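PDB 7CTP: protein Niban 2 from Homo sapiens, which may suppress apoptosis and promote melanoma cell invasion, and carries a PH domain in its N-terminal half. Local coordinates for residues I68-N73 and Q179-A184. Residues are numbered along the deposited sequence; the frame is centred on the assembly and turned at random.
Sequences IVFSGN and QDKWQA
F70 turns the edge of its ring onto one face of the W182 indole, and this T-shaped pair carries most of the contact. The F70 ring and the six-membered ring of W182 have centroids 4.9 Å apart. Their planes stand at 69°, which makes the pair edge-to-face. F70 CE2 comes closest, 3.5 Å from W182 CE2 and offset toward the indole's rim, while F70 CD2 lies 3.8 Å from W182 CH2. The CB of F70 points toward the helix; chi1 of -173° sets CG anti to the backbone N, and chi2 of 67° turns the ring edge to the indole. At the indole's own edge, near its plane, the backbone N of G72 lies 3.7 Å from W182 CZ2. K181 forms a thinner but still close margin: its aliphatic chain runs obliquely past the outer end of the phenyl ring, K181 CG at 3.5 Å from F70 CZ and K181 CE at 3.9 Å from F70 CE1. The loose side is at exposed N73, whose CB points away and whose O comes no nearer than 4.5 Å to W182 NE1. No hydrogen bond joins the two segments, so the contact is one of apolar and aromatic packing. It joins the start of strand 70-77, where V69 and F70 both face V91 in a classic beta bulge, to helix 176-194, the C-terminal helix of the PH domain. This helix lies against the antiparallel sheet, with the W182 indole packed between it and strands 70-77, 84-91 (S89) and 157-162 (L159), while K181 touches L399 of a loop.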
ATOM      1  N   ILE A  68      12.470  11.293  16.159  1.00 35.84           N
ATOM      2  CA  ILE A  68      11.031  11.430  16.349  1.00 31.07           C
ATOM      3  C   ILE A  68      10.473  12.286  15.226  1.00 36.01           C
ATOM      4  O   ILE A  68      11.068  13.303  14.851  1.00 34.10           O
ATOM      5  CB  ILE A  68      10.739  12.032  17.733  1.00 33.69           C
ATOM      6  CG1 ILE A  68      11.137  11.040  18.828  1.00 45.93           C
ATOM      7  CG2 ILE A  68       9.273  12.420  17.859  1.00 36.18           C
ATOM      8  CD1 ILE A  68      11.185  11.628  20.216  1.00 42.32           C
ATOM      9  N   VAL A  69       9.341  11.862  14.652  1.00 33.82           N
ATOM     10  CA  VAL A  69       8.755  12.606  13.539  1.00 31.39           C
ATOM     11  C   VAL A  69       8.010  13.837  14.041  1.00 31.68           C
ATOM     12  O   VAL A  69       8.124  14.927  13.463  1.00 32.53           O
ATOM     13  CB  VAL A  69       7.836  11.690  12.707  1.00 33.50           C
ATOM     14  CG1 VAL A  69       7.139  12.494  11.612  1.00 29.22           C
ATOM     15  CG2 VAL A  69       8.631  10.556  12.097  1.00 33.62           C
ATOM     16  N   PHE A  70       7.244  13.688  15.120  1.00 25.30           N
ATOM     17  CA  PHE A  70       6.448  14.789  15.642  1.00 27.64           C
ATOM     18  C   PHE A  70       5.909  14.394  17.010  1.00 34.99           C
ATOM     19  O   PHE A  70       5.777  13.207  17.327  1.00 33.84           O
ATOM     20  CB  PHE A  70       5.313  15.149  14.677  1.00 30.43           C
ATOM     21  CG  PHE A  70       4.549  16.380  15.067  1.00 30.28           C
ATOM     22  CD1 PHE A  70       5.160  17.622  15.043  1.00 38.12           C
ATOM     23  CD2 PHE A  70       3.221  16.301  15.433  1.00 34.58           C
ATOM     24  CE1 PHE A  70       4.465  18.758  15.398  1.00 46.95           C
ATOM     25  CE2 PHE A  70       2.518  17.438  15.788  1.00 34.05           C
ATOM     26  CZ  PHE A  70       3.142  18.667  15.770  1.00 47.86           C
ATOM     27  N   SER A  71       5.604  15.404  17.825  1.00 28.79           N
ATOM     28  CA  SER A  71       5.006  15.155  19.126  1.00 30.45           C
ATOM     29  C   SER A  71       4.234  16.395  19.547  1.00 32.66           C
ATOM     30  O   SER A  71       4.483  17.497  19.057  1.00 33.99           O
ATOM     31  CB  SER A  71       6.062  14.792  20.179  1.00 36.81           C
ATOM     32  OG  SER A  71       6.923  15.889  20.422  1.00 37.19           O
ATOM     33  N   GLY A  72       3.295  16.199  20.465  1.00 31.16           N
ATOM     34  CA  GLY A  72       2.501  17.302  20.973  1.00 34.99           C
ATOM     35  C   GLY A  72       1.391  16.754  21.835  1.00 39.28           C
ATOM     36  O   GLY A  72       1.138  15.545  21.867  1.00 34.93           O
ATOM     37  N   ASN A  73       0.731  17.664  22.546  1.00 31.84           N
ATOM     38  CA  ASN A  73      -0.370  17.270  23.412  1.00 39.90           C
ATOM     39  C   ASN A  73      -1.674  17.235  22.630  1.00 38.57           C
ATOM     40  O   ASN A  73      -1.916  18.073  21.755  1.00 33.42           O
ATOM     41  CB  ASN A  73      -0.499  18.225  24.598  1.00 44.34           C
ATOM     42  CG  ASN A  73       0.680  18.139  25.548  1.00 44.79           C
ATOM     43  OD1 ASN A  73       1.239  17.064  25.772  1.00 41.92           O
ATOM     44  ND2 ASN A  73       1.065  19.280  26.111  1.00 45.22           N
ATOM     45  N   GLN A 179      -4.935  20.975  14.526  1.00 31.36           N
ATOM     46  CA  GLN A 179      -5.706  20.002  13.752  1.00 31.84           C
ATOM     47  C   GLN A 179      -5.070  19.753  12.388  1.00 36.40           C
ATOM     48  O   GLN A 179      -4.881  18.598  11.976  1.00 29.81           O
ATOM     49  CB  GLN A 179      -7.147  20.504  13.596  1.00 32.61           C
ATOM     50  CG  GLN A 179      -8.169  19.460  13.166  1.00 28.04           C
ATOM     51  CD  GLN A 179      -9.476  20.084  12.711  1.00 33.98           C
ATOM     52  OE1 GLN A 179      -9.495  21.198  12.179  1.00 37.08           O
ATOM     53  NE2 GLN A 179     -10.578  19.370  12.918  1.00 27.57           N
ATOM     54  N   ASP A 180      -4.711  20.831  11.682  1.00 28.55           N
ATOM     55  CA  ASP A 180      -4.127  20.706  10.348  1.00 31.16           C
ATOM     56  C   ASP A 180      -2.787  19.995  10.396  1.00 28.60           C
ATOM     57  O   ASP A 180      -2.464  19.202   9.504  1.00 34.38           O
ATOM     58  CB  ASP A 180      -3.954  22.087   9.709  1.00 34.34           C
ATOM     59  CG  ASP A 180      -5.270  22.721   9.304  1.00 45.36           C
ATOM     60  OD1 ASP A 180      -6.300  22.015   9.276  1.00 45.19           O
ATOM     61  OD2 ASP A 180      -5.270  23.937   9.020  1.00 45.07           O
ATOM     62  N   LYS A 181      -1.982  20.285  11.418  1.00 30.62           N
ATOM     63  CA  LYS A 181      -0.672  19.654  11.537  1.00 31.63           C
ATOM     64  C   LYS A 181      -0.817  18.168  11.822  1.00 32.64           C
ATOM     65  O   LYS A 181      -0.172  17.331  11.182  1.00 29.90           O
ATOM     66  CB  LYS A 181       0.137  20.332  12.644  1.00 34.51           C
ATOM     67  CG  LYS A 181       1.549  19.783  12.819  1.00 35.75           C
ATOM     68  CD  LYS A 181       2.304  19.747  11.504  1.00 43.95           C
ATOM     69  CE  LYS A 181       3.810  19.831  11.735  1.00 60.15           C
ATOM     70  NZ  LYS A 181       4.482  20.569  10.625  1.00 55.47           N
ATOM     71  N   TRP A 182      -1.667  17.828  12.788  1.00 29.79           N
ATOM     72  CA  TRP A 182      -1.843  16.427  13.145  1.00 30.96           C
ATOM     73  C   TRP A 182      -2.517  15.650  12.023  1.00 31.40           C
ATOM     74  O   TRP A 182      -2.274  14.449  11.881  1.00 28.63           O
ATOM     75  CB  TRP A 182      -2.638  16.314  14.442  1.00 28.87           C
ATOM     76  CG  TRP A 182      -1.771  16.365  15.661  1.00 30.22           C
ATOM     77  CD1 TRP A 182      -1.711  17.371  16.585  1.00 29.96           C
ATOM     78  CD2 TRP A 182      -0.836  15.368  16.091  1.00 29.22           C
ATOM     79  NE1 TRP A 182      -0.793  17.061  17.566  1.00 30.55           N
ATOM     80  CE2 TRP A 182      -0.241  15.837  17.283  1.00 31.68           C
ATOM     81  CE3 TRP A 182      -0.439  14.128  15.582  1.00 27.56           C
ATOM     82  CZ2 TRP A 182       0.723  15.108  17.973  1.00 34.12           C
ATOM     83  CZ3 TRP A 182       0.520  13.406  16.267  1.00 31.09           C
ATOM     84  CH2 TRP A 182       1.092  13.895  17.450  1.00 32.80           C
ATOM     85  N   GLN A 183      -3.363  16.305  11.221  1.00 26.39           N
ATOM     86  CA  GLN A 183      -3.956  15.611  10.081  1.00 27.18           C
ATOM     87  C   GLN A 183      -2.893  15.228   9.065  1.00 31.43           C
ATOM     88  O   GLN A 183      -2.915  14.117   8.526  1.00 26.05           O
ATOM     89  CB  GLN A 183      -5.033  16.458   9.412  1.00 28.76           C
ATOM     90  CG  GLN A 183      -5.636  15.764   8.216  1.00 29.60           C
ATOM     91  CD  GLN A 183      -6.815  16.499   7.643  1.00 32.85           C
ATOM     92  OE1 GLN A 183      -7.058  17.660   7.972  1.00 36.57           O
ATOM     93  NE2 GLN A 183      -7.558  15.832   6.778  1.00 41.86           N
ATOM     94  N   ALA A 184      -1.944  16.128   8.801  1.00 26.50           N
ATOM     95  CA  ALA A 184      -0.870  15.809   7.862  1.00 22.12           C
ATOM     96  C   ALA A 184       0.020  14.699   8.403  1.00 27.23           C
ATOM     97  O   ALA A 184       0.397  13.775   7.669  1.00 26.43           O
ATOM     98  CB  ALA A 184      -0.039  17.055   7.562  1.00 26.39           C
TER